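Beta-ketothiolase BktB (Ralstonia eutropha, PDB 4NZS) catalyses the condensation of acetyl-CoA with propionyl-CoA or a second acetyl-CoA to beta-ketoacyl-CoA, supporting production of the copolymer PHBV. Local coordinates at residues V62-T65 with D69-L72; G98-V103 with Y285-V290; Q107-L110 with V116-G119; K367-L372 with A394-I399. All blocks are in the same frame, centred on the assembly; numbering follows the deposited sequence.

Overall arrangement
All four contacts are largely buried, and contact 4 comes nearest to the surface, through R398. Contacts 2 and 3 share helix 97-110, which uses Q100 and V103 against 285-290 and, further on, I109 against 116-119. Contact 4 meets contact 2 through neighbouring strands of the same sheet, with Y285 CB 4.1 Å from A394 CB. Contact 1 touches none of the others; its nearest atoms are about 7 Å from contact 2 and about 17 Å from contact 4. Contacts 1 and 2 both reach the second subunit. Contact 3 is aliphatic alone, contacts 2 and 4 lay a methyl on a ring (V103 on Y285, L369 on F396), contact 2 adds a histidine-glutamine bond, and contact 1 pairs a carboxylate with a backbone amide.

Contact 1: residues V62-T65 with D69-L72; sequences VIQT and DMYL
D69 turns its carboxylate toward the backbone of T65, and the closest part of the contact lies here. T65 N is 2.8 Å from D69 OD2, with an N-H...O angle of 148°, which fits a hydrogen bond. The place of OD2 is less certain, being modelled too near a neighbouring atom. CG of D69 lies anti to its own carbonyl carbon (chi1 -62°), which sends the carboxylate back across the turn. Behind it, D69 CB rests 3.9 Å from Q64 CA and 4.1 Å from Q64 CB, so the aliphatic root of the aspartate also covers the loop. The segment 62-65 leaves strand 57-60 of the thiolase N-terminal domain, and the bond, if OD2 is rightly placed, would tie this loop back onto the short helix 67-70. E123 holds the loop at its start by accepting from V62 N and I63 N. The M70 side lacks such a directed bond and makes van der Waals contact: the methionine chain crosses that of Q64 at about a right angle, M70 CG 4.0 Å from Q64 CD. This side faces protein rather than solvent, since Q64 packs on Q64 of the second subunit and M70 on I63 of that subunit.

Contact 2: residues G98-V103 with Y285-V290; sequences GLQAIV and YGHAGV
V103 lays its CG1 methyl over the ring of Y285, 4.2 Å from the centroid and only 2° off the ring normal, so this CH-pi contact is centred on the face. Its other methyl, CG2, touches the root of the same residue, 4.2 Å from Y285 CB. Both methyls thus lie along one side of the tyrosine, and the two side chains cross at about a right angle. CG1 also approaches the edge of the H287 ring, 4.3 Å from H287 CE1.

The polar half lies one helical turn earlier. H287 NE2 donates to Q100 OE1 at 3.0 Å, but the N-H...O angle of 130° is well short of straight. OE1 lies at the ring edge, somewhat tilted from the imidazole plane, NE2 is tilted from the carbonyl plane, and amide and ring are turned 54° against each other. The glutamine reaches the ring because its chain bends at chi2. The same OE1 also accepts from R93 NH2, so two donors grip it and probably fix the amide's rotation. At the far end of the tyrosine, its hydroxyl is bonded to D113 of the second subunit, while R309 makes a cation-pi contact with the ring.

In the alpha-beta-alpha-beta-alpha layering of thiolases, helix 97-110, which follows the loop carrying C95, the acyl-carrying cysteine by similarity, lies with helix 357-375 in the middle layer. Accordingly L99 and Q100 pack on I392 of strand 390-398, next to strand 280-289, L99 also on T365 of helix 357-375, and I102 on V263 and M265 of strand 257-267.

Contact 3: residues Q107-L110 with V116-G119; sequences QTIL and VAIG
I109, near the end of helix 97-110, packs on A117 at the start of strand 116-124. The two elements belong to a beta-alpha-beta crossover: strand 88-92 leads into the helix, and the chain returns as strand 116-124, parallel to 88-92 with strand 57-60 between them. The nearest CA pair, I109 and A117, is 6.8 Å apart, which places the helix close on this face of the sheet.

The apolar interaction carries the contact. Both I109 and A117 direct their CB atoms at the opposing segment, and I109 CG1 reaches within 3.6 Å of A117 CB. CG1 stands anti to the carbonyl carbon (chi1 -58°), which swings the longer branch of the isoleucine down onto the strand. M265 and E267 of strand 257-267 and V10 of strand 10-22 flank the same side chain.

Polar groups look to other partners. T108 OG1 is hydrogen-bonded to A105 O within the helix and merely passes A117 CB at 4.4 Å. The strand spends its backbone bonds on its neighbours, A117 pairing with M265, and I118 with V58 of strand 57-60 and with H56 just before it. The tightest point is I109 CD1, 3.4 Å from A117 CB, below the usual carbon-carbon contact distance.

Contact 4: residues K367-L372 with A394-I399; sequences KALHEL and AIFERI
F396 projects from strand 394-398 toward helix 367-372, where the CD1 methyl of L369 covers part of one ring face. From CB outward, F396 CB is 4.0 Å from L369 CD1, and the next atom, F396 CG, is closer at 3.8 Å. F396 CD1 keeps the same separation from that methyl, so the root and one flank of the ring take most of the contact. L369 CD1 stands over the face, 4.1 Å from the centroid but 26° off the normal: a CH-pi contact displaced toward the CB end. Farther out the ring draws away only gradually from the leucine, and its tip, F396 CZ, lies 4.1 Å from A394 CB of its own strand. The first torsion places CG anti to the carbonyl carbon (chi1 -45°) and lets the ring lean along the strand.

One turn further along the helix, L372 meets the backbone and CB of R398. L372 CD2 is 3.5 Å from R398 N and 3.7 Å from R398 CB, while the guanidinium end of that arginine leads away. On the other face of the strand, E397 forms a salt bridge with R281. Helix and strand segments run nearly parallel, 26° between directions, with axes 9.5 Å apart. Such close alignment is typical of a helix lying on a beta-sheet in alpha/beta layers, here those of the thiolase C-terminal domain.

Contact 1: residues V62-T65 with D69-L72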
loop_
_atom_site.group_PDB
_atom_site.type_symbol
_atom_site.label_atom_id
_atom_site.label_comp_id
_atom_site.label_asym_id
_atom_site.label_seq_id
_atom_site.Cartn_x
_atom_site.Cartn_y
_atom_site.Cartn_z
ATOM N N VAL A 62 -16.250 15.791 1.862
ATOM C CA VAL A 62 -16.566 14.417 2.300
ATOM C C VAL A 62 -15.434 13.431 2.417
ATOM O O VAL A 62 -15.344 12.630 3.369
ATOM C CB VAL A 62 -17.631 13.773 1.412
ATOM C CG1 VAL A 62 -18.096 12.487 2.065
ATOM C CG2 VAL A 62 -18.803 14.718 1.246
ATOM N N ILE A 63 -14.615 13.444 1.393
ATOM C CA ILE A 63 -13.594 12.490 1.222
ATOM C C ILE A 63 -12.278 13.153 1.625
ATOM O O ILE A 63 -11.896 14.163 1.061
ATOM C CB ILE A 63 -13.468 12.130 -0.258
ATOM C CG1 ILE A 63 -14.737 11.470 -0.807
ATOM C CG2 ILE A 63 -12.308 11.173 -0.432
ATOM C CD1 ILE A 63 -14.707 11.280 -2.339
ATOM N N GLN A 64 -11.573 12.531 2.558
ATOM C CA GLN A 64 -10.267 12.950 2.976
ATOM C C GLN A 64 -9.219 12.407 1.985
ATOM O O GLN A 64 -9.116 11.216 1.711
ATOM C CB GLN A 64 -10.038 12.478 4.381
ATOM C CG GLN A 64 -11.173 12.928 5.240
ATOM C CD GLN A 64 -10.967 12.687 6.709
ATOM O OE1 GLN A 64 -11.750 13.182 7.526
ATOM N NE2 GLN A 64 -9.937 11.919 7.063
ATOM N N THR A 65 -8.555 13.367 1.367
ATOM C CA THR A 65 -7.444 13.197 0.516
ATOM C C THR A 65 -6.182 13.013 1.311
ATOM O O THR A 65 -5.260 12.374 0.845
ATOM C CB THR A 65 -7.272 14.454 -0.324
ATOM O OG1 THR A 65 -8.423 14.578 -1.163
ATOM C CG2 THR A 65 -6.095 14.339 -1.214
ATOM N N ASP A 69 -7.161 17.466 5.346
ATOM C CA ASP A 69 -8.603 17.428 5.192
ATOM C C ASP A 69 -9.321 17.134 6.517
ATOM O O ASP A 69 -10.422 17.589 6.705
ATOM C CB ASP A 69 -8.942 16.457 4.067
ATOM C CG ASP A 69 -8.336 16.903 2.689
ATOM O OD1 ASP A 69 -7.767 18.003 2.583
ATOM O OD2 ASP A 69 -8.420 16.148 1.717
ATOM N N MET A 70 -8.674 16.431 7.457
ATOM C CA MET A 70 -9.177 16.361 8.840
ATOM C C MET A 70 -9.293 17.735 9.476
ATOM O O MET A 70 -10.224 17.964 10.268
ATOM C CB MET A 70 -8.287 15.522 9.734
ATOM C CG MET A 70 -8.459 14.050 9.512
ATOM S SD MET A 70 -7.055 13.099 10.057
ATOM C CE MET A 70 -7.931 11.556 10.157
ATOM N N TYR A 71 -8.315 18.600 9.148
ATOM C CA TYR A 71 -8.271 19.997 9.560
ATOM C C TYR A 71 -8.727 21.015 8.537
ATOM O O TYR A 71 -8.528 22.206 8.742
ATOM C CB TYR A 71 -6.833 20.384 9.925
ATOM C CG TYR A 71 -6.205 19.639 11.087
ATOM C CD1 TYR A 71 -5.546 18.436 10.885
ATOM C CD2 TYR A 71 -6.273 20.136 12.383
ATOM C CE1 TYR A 71 -4.982 17.728 11.936
ATOM C CE2 TYR A 71 -5.687 19.455 13.442
ATOM C CZ TYR A 71 -5.050 18.244 13.209
ATOM O OH TYR A 71 -4.456 17.560 14.240
ATOM N N LEU A 72 -9.363 20.568 7.465
ATOM C CA LEU A 72 -9.555 21.336 6.233
ATOM C C LEU A 72 -10.070 22.739 6.305
ATOM O O LEU A 72 -9.646 23.647 5.521
ATOM C CB LEU A 72 -10.564 20.584 5.403
ATOM C CG LEU A 72 -10.969 20.973 3.979
ATOM C CD1 LEU A 72 -12.122 21.905 4.034
ATOM C CD2 LEU A 72 -9.839 21.524 3.110
#

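Contact 2: residues G98-V103 with Y285-V290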
loop_
_atom_site.group_PDB
_atom_site.type_symbol
_atom_site.label_atom_id
_atom_site.label_comp_id
_atom_site.label_asym_id
_atom_site.label_seq_id
_atom_site.Cartn_x
_atom_site.Cartn_y
_atom_site.Cartn_z
ATOM N N GLY A 98 -21.890 21.218 1.166
ATOM C CA GLY A 98 -21.593 22.590 0.823
ATOM C C GLY A 98 -22.621 23.614 1.243
ATOM O O GLY A 98 -22.270 24.666 1.725
ATOM N N LEU A 99 -23.890 23.298 1.068
ATOM C CA LEU A 99 -24.951 24.159 1.538
ATOM C C LEU A 99 -24.962 24.133 3.047
ATOM O O LEU A 99 -25.039 25.135 3.745
ATOM C CB LEU A 99 -26.279 23.628 1.027
ATOM C CG LEU A 99 -27.531 24.475 1.092
ATOM C CD1 LEU A 99 -27.204 25.948 0.900
ATOM C CD2 LEU A 99 -28.451 23.992 -0.005
ATOM N N GLN A 100 -24.901 22.937 3.552
ATOM C CA GLN A 100 -24.928 22.760 4.955
ATOM C C GLN A 100 -23.872 23.624 5.639
ATOM O O GLN A 100 -24.055 24.110 6.773
ATOM C CB GLN A 100 -24.688 21.286 5.211
ATOM C CG GLN A 100 -24.464 20.951 6.651
ATOM C CD GLN A 100 -25.625 21.395 7.447
ATOM O OE1 GLN A 100 -26.651 20.728 7.456
ATOM N NE2 GLN A 100 -25.480 22.537 8.120
ATOM N N ALA A 101 -22.736 23.766 4.973
ATOM C CA ALA A 101 -21.680 24.640 5.503
ATOM C C ALA A 101 -22.159 26.056 5.434
ATOM O O ALA A 101 -21.998 26.815 6.363
ATOM C CB ALA A 101 -20.375 24.476 4.747
ATOM N N ILE A 102 -22.757 26.419 4.322
ATOM C CA ILE A 102 -23.413 27.700 4.284
ATOM C C ILE A 102 -24.345 27.854 5.498
ATOM O O ILE A 102 -24.163 28.777 6.305
ATOM C CB ILE A 102 -24.139 27.888 2.949
ATOM C CG1 ILE A 102 -23.274 28.746 2.034
ATOM C CG2 ILE A 102 -25.475 28.567 3.132
ATOM C CD1 ILE A 102 -21.977 28.096 1.697
ATOM N N VAL A 103 -25.302 26.936 5.646
ATOM C CA VAL A 103 -26.227 26.982 6.763
ATOM C C VAL A 103 -25.557 27.058 8.140
ATOM O O VAL A 103 -25.988 27.827 8.986
ATOM C CB VAL A 103 -27.103 25.746 6.819
ATOM C CG1 VAL A 103 -27.767 25.662 8.169
ATOM C CG2 VAL A 103 -28.116 25.729 5.686
ATOM N N TYR A 285 -34.311 27.943 5.701
ATOM C CA TYR A 285 -33.688 26.676 5.304
ATOM C C TYR A 285 -34.375 25.534 6.014
ATOM O O TYR A 285 -34.816 25.677 7.175
ATOM C CB TYR A 285 -32.213 26.627 5.694
ATOM C CG TYR A 285 -31.984 26.617 7.192
ATOM C CD1 TYR A 285 -32.134 25.443 7.950
ATOM C CD2 TYR A 285 -31.631 27.782 7.856
ATOM C CE1 TYR A 285 -31.955 25.460 9.328
ATOM C CE2 TYR A 285 -31.415 27.808 9.233
ATOM C CZ TYR A 285 -31.584 26.664 9.970
ATOM O OH TYR A 285 -31.377 26.729 11.343
ATOM N N GLY A 286 -34.418 24.384 5.345
ATOM C CA GLY A 286 -35.032 23.168 5.898
ATOM C C GLY A 286 -34.421 21.850 5.406
ATOM O O GLY A 286 -34.255 21.616 4.206
ATOM N N HIS A 287 -34.139 20.969 6.356
ATOM C CA HIS A 287 -33.485 19.698 6.094
ATOM C C HIS A 287 -34.531 18.571 6.074
ATOM O O HIS A 287 -35.703 18.805 6.367
ATOM C CB HIS A 287 -32.450 19.423 7.200
ATOM C CG HIS A 287 -31.363 20.451 7.324
ATOM N ND1 HIS A 287 -31.551 21.796 7.088
ATOM C CD2 HIS A 287 -30.072 20.322 7.706
ATOM C CE1 HIS A 287 -30.423 22.449 7.321
ATOM N NE2 HIS A 287 -29.510 21.577 7.700
ATOM N N ALA A 288 -34.106 17.354 5.722
ATOM C CA ALA A 288 -34.964 16.162 5.825
ATOM C C ALA A 288 -34.208 14.852 5.630
ATOM O O ALA A 288 -33.200 14.775 4.921
ATOM C CB ALA A 288 -36.109 16.227 4.836
ATOM N N GLY A 289 -34.724 13.819 6.278
ATOM C CA GLY A 289 -34.291 12.463 6.024
ATOM C C GLY A 289 -35.365 11.722 5.245
ATOM O O GLY A 289 -36.435 11.446 5.757
ATOM N N VAL A 290 -35.091 11.407 3.994
ATOM C CA VAL A 290 -36.015 10.602 3.225
ATOM C C VAL A 290 -35.466 9.194 3.164
ATOM O O VAL A 290 -34.449 8.909 3.790
ATOM C CB VAL A 290 -36.263 11.208 1.838
ATOM C CG1 VAL A 290 -36.783 12.615 2.025
ATOM C CG2 VAL A 290 -34.990 11.217 0.985
#

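Contact 3: residues Q107-L110 with V116-G119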
loop_
_atom_site.group_PDB
_atom_site.type_symbol
_atom_site.label_atom_id
_atom_site.label_comp_id
_atom_site.label_asym_id
_atom_site.label_seq_id
_atom_site.Cartn_x
_atom_site.Cartn_y
_atom_site.Cartn_z
ATOM N N GLN A 107 -25.931 29.988 10.714
ATOM C CA GLN A 107 -26.437 29.744 12.026
ATOM C C GLN A 107 -25.692 30.482 13.105
ATOM O O GLN A 107 -26.320 31.060 13.955
ATOM C CB GLN A 107 -26.455 28.250 12.296
ATOM C CG GLN A 107 -27.638 27.564 11.630
ATOM C CD GLN A 107 -27.710 26.086 11.945
ATOM O OE1 GLN A 107 -28.746 25.456 11.747
ATOM N NE2 GLN A 107 -26.614 25.526 12.453
ATOM N N THR A 108 -24.365 30.491 13.075
ATOM C CA THR A 108 -23.621 31.132 14.174
ATOM C C THR A 108 -23.924 32.645 14.212
ATOM O O THR A 108 -24.052 33.253 15.295
ATOM C CB THR A 108 -22.091 30.847 14.132
ATOM O OG1 THR A 108 -21.513 31.300 12.900
ATOM C CG2 THR A 108 -21.804 29.349 14.340
ATOM N N ILE A 109 -24.111 33.241 13.037
ATOM C CA ILE A 109 -24.360 34.667 12.990
ATOM C C ILE A 109 -25.750 34.931 13.552
ATOM O O ILE A 109 -25.914 35.798 14.403
ATOM C CB ILE A 109 -24.312 35.258 11.578
ATOM C CG1 ILE A 109 -22.976 35.005 10.887
ATOM C CG2 ILE A 109 -24.528 36.764 11.673
ATOM C CD1 ILE A 109 -22.942 35.461 9.440
ATOM N N LEU A 110 -26.735 34.181 13.056
ATOM C CA LEU A 110 -28.073 34.251 13.576
ATOM C C LEU A 110 -28.093 34.271 15.088
ATOM O O LEU A 110 -28.748 35.125 15.666
ATOM C CB LEU A 110 -28.921 33.090 13.075
ATOM C CG LEU A 110 -29.795 33.445 11.888
ATOM C CD1 LEU A 110 -29.058 34.326 10.896
ATOM C CD2 LEU A 110 -30.285 32.169 11.219
ATOM N N VAL A 116 -19.651 38.247 11.204
ATOM C CA VAL A 116 -19.002 37.939 9.939
ATOM C C VAL A 116 -18.629 36.450 9.844
ATOM O O VAL A 116 -17.776 35.934 10.606
ATOM C CB VAL A 116 -17.728 38.788 9.787
ATOM C CG1 VAL A 116 -17.334 38.874 8.313
ATOM C CG2 VAL A 116 -17.920 40.176 10.419
ATOM N N ALA A 117 -19.255 35.745 8.914
ATOM C CA ALA A 117 -18.994 34.326 8.752
ATOM C C ALA A 117 -18.799 33.927 7.302
ATOM O O ALA A 117 -19.429 34.473 6.419
ATOM C CB ALA A 117 -20.112 33.516 9.373
ATOM N N ILE A 118 -17.944 32.938 7.080
ATOM C CA ILE A 118 -17.679 32.404 5.752
ATOM C C ILE A 118 -18.162 30.960 5.709
ATOM O O ILE A 118 -17.958 30.219 6.639
ATOM C CB ILE A 118 -16.190 32.605 5.348
ATOM C CG1 ILE A 118 -16.068 33.625 4.237
ATOM C CG2 ILE A 118 -15.484 31.351 4.857
ATOM C CD1 ILE A 118 -14.639 33.882 3.844
ATOM N N GLY A 119 -18.831 30.602 4.628
ATOM C CA GLY A 119 -19.236 29.242 4.380
ATOM C C GLY A 119 -18.807 28.825 3.001
ATOM O O GLY A 119 -19.094 29.508 2.048
#

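Contact 4: residues K367-L372 with A394-I399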
loop_
_atom_site.group_PDB
_atom_site.type_symbol
_atom_site.label_atom_id
_atom_site.label_comp_id
_atom_site.label_asym_id
_atom_site.label_seq_id
_atom_site.Cartn_x
_atom_site.Cartn_y
_atom_site.Cartn_z
ATOM N N LYS A 367 -23.522 29.938 -7.765
ATOM C CA LYS A 367 -24.200 30.090 -9.047
ATOM C C LYS A 367 -25.480 30.896 -8.944
ATOM O O LYS A 367 -25.750 31.731 -9.775
ATOM C CB LYS A 367 -24.589 28.765 -9.624
ATOM C CG LYS A 367 -23.446 28.041 -10.209
ATOM C CD LYS A 367 -23.960 26.650 -10.458
ATOM C CE LYS A 367 -24.751 26.569 -11.715
ATOM N NZ LYS A 367 -24.857 25.157 -12.122
ATOM N N ALA A 368 -26.268 30.620 -7.925
ATOM C CA ALA A 368 -27.699 30.952 -7.984
ATOM C C ALA A 368 -27.895 32.413 -7.716
ATOM O O ALA A 368 -28.404 33.126 -8.572
ATOM C CB ALA A 368 -28.483 30.101 -6.998
ATOM N N LEU A 369 -27.453 32.837 -6.538
ATOM C CA LEU A 369 -27.094 34.237 -6.236
ATOM C C LEU A 369 -26.514 35.042 -7.428
ATOM O O LEU A 369 -26.893 36.185 -7.676
ATOM C CB LEU A 369 -26.094 34.238 -5.074
ATOM C CG LEU A 369 -26.666 34.365 -3.614
ATOM C CD1 LEU A 369 -28.045 33.755 -3.383
ATOM C CD2 LEU A 369 -25.723 33.861 -2.531
ATOM N N HIS A 370 -25.625 34.458 -8.202
ATOM C CA HIS A 370 -25.054 35.216 -9.313
ATOM C C HIS A 370 -26.006 35.371 -10.499
ATOM O O HIS A 370 -25.914 36.380 -11.236
ATOM C CB HIS A 370 -23.690 34.649 -9.722
ATOM C CG HIS A 370 -22.567 35.218 -8.917
ATOM N ND1 HIS A 370 -21.642 36.096 -9.442
ATOM C CD2 HIS A 370 -22.268 35.105 -7.601
ATOM C CE1 HIS A 370 -20.801 36.469 -8.491
ATOM N NE2 HIS A 370 -21.159 35.881 -7.364
ATOM N N GLU A 371 -26.904 34.395 -10.673
ATOM C CA GLU A 371 -27.965 34.484 -11.684
ATOM C C GLU A 371 -29.022 35.494 -11.276
ATOM O O GLU A 371 -29.405 36.368 -12.052
ATOM C CB GLU A 371 -28.668 33.156 -11.901
ATOM C CG GLU A 371 -28.178 32.438 -13.110
ATOM C CD GLU A 371 -28.701 33.017 -14.394
ATOM O OE1 GLU A 371 -28.056 33.941 -14.905
ATOM O OE2 GLU A 371 -29.736 32.533 -14.903
ATOM N N LEU A 372 -29.515 35.352 -10.060
ATOM C CA LEU A 372 -30.410 36.351 -9.500
ATOM C C LEU A 372 -30.014 37.773 -9.929
ATOM O O LEU A 372 -30.870 38.524 -10.357
ATOM C CB LEU A 372 -30.427 36.258 -7.980
ATOM C CG LEU A 372 -31.743 36.588 -7.296
ATOM C CD1 LEU A 372 -32.822 35.563 -7.649
ATOM C CD2 LEU A 372 -31.541 36.655 -5.781
ATOM N N ALA A 394 -32.224 25.837 1.104
ATOM C CA ALA A 394 -32.336 27.178 1.606
ATOM C C ALA A 394 -32.974 28.036 0.542
ATOM O O ALA A 394 -33.028 27.653 -0.648
ATOM C CB ALA A 394 -30.965 27.709 1.952
ATOM N N ILE A 395 -33.492 29.188 0.967
ATOM C CA ILE A 395 -33.931 30.199 0.003
ATOM C C ILE A 395 -33.431 31.577 0.411
ATOM O O ILE A 395 -33.338 31.883 1.604
ATOM C CB ILE A 395 -35.462 30.204 -0.230
ATOM C CG1 ILE A 395 -36.227 30.236 1.084
ATOM C CG2 ILE A 395 -35.914 28.962 -0.977
ATOM C CD1 ILE A 395 -37.402 31.167 1.019
ATOM N N PHE A 396 -33.092 32.370 -0.605
ATOM C CA PHE A 396 -32.584 33.723 -0.433
ATOM C C PHE A 396 -33.395 34.690 -1.248
ATOM O O PHE A 396 -34.160 34.308 -2.151
ATOM C CB PHE A 396 -31.159 33.850 -0.938
ATOM C CG PHE A 396 -30.273 32.729 -0.523
ATOM C CD1 PHE A 396 -30.280 31.535 -1.231
ATOM C CD2 PHE A 396 -29.441 32.857 0.578
ATOM C CE1 PHE A 396 -29.465 30.492 -0.858
ATOM C CE2 PHE A 396 -28.625 31.817 0.955
ATOM C CZ PHE A 396 -28.635 30.637 0.230
ATOM N N GLU A 397 -33.145 35.961 -0.968
ATOM C CA GLU A 397 -34.013 37.041 -1.385
ATOM C C GLU A 397 -33.061 38.106 -1.901
ATOM O O GLU A 397 -32.211 38.545 -1.131
ATOM C CB GLU A 397 -34.778 37.527 -0.138
ATOM C CG GLU A 397 -36.172 38.097 -0.342
ATOM C CD GLU A 397 -36.508 39.146 0.709
ATOM O OE1 GLU A 397 -36.946 38.773 1.827
ATOM O OE2 GLU A 397 -36.303 40.352 0.419
ATOM N N ARG A 398 -33.155 38.465 -3.190
ATOM C CA ARG A 398 -32.365 39.555 -3.764
ATOM C C ARG A 398 -32.421 40.722 -2.807
ATOM O O ARG A 398 -33.525 41.157 -2.432
ATOM C CB ARG A 398 -32.908 40.011 -5.122
ATOM C CG ARG A 398 -32.068 41.081 -5.828
ATOM C CD ARG A 398 -32.696 41.523 -7.153
ATOM N NE ARG A 398 -32.793 42.991 -7.299
ATOM C CZ ARG A 398 -33.908 43.687 -7.552
ATOM N NH1 ARG A 398 -35.081 43.087 -7.728
ATOM N NH2 ARG A 398 -33.846 45.016 -7.643
ATOM N N ILE A 399 -31.228 41.168 -2.388
ATOM C CA ILE A 399 -31.013 42.340 -1.517
ATOM C C ILE A 399 -32.249 42.850 -0.739
ATOM O O ILE A 399 -33.107 42.077 -0.286
ATOM C CB ILE A 399 -30.426 43.532 -2.322
ATOM C CG1 ILE A 399 -29.301 43.085 -3.279
ATOM C CG2 ILE A 399 -29.922 44.618 -1.368
ATOM C CD1 ILE A 399 -28.999 44.067 -4.411
#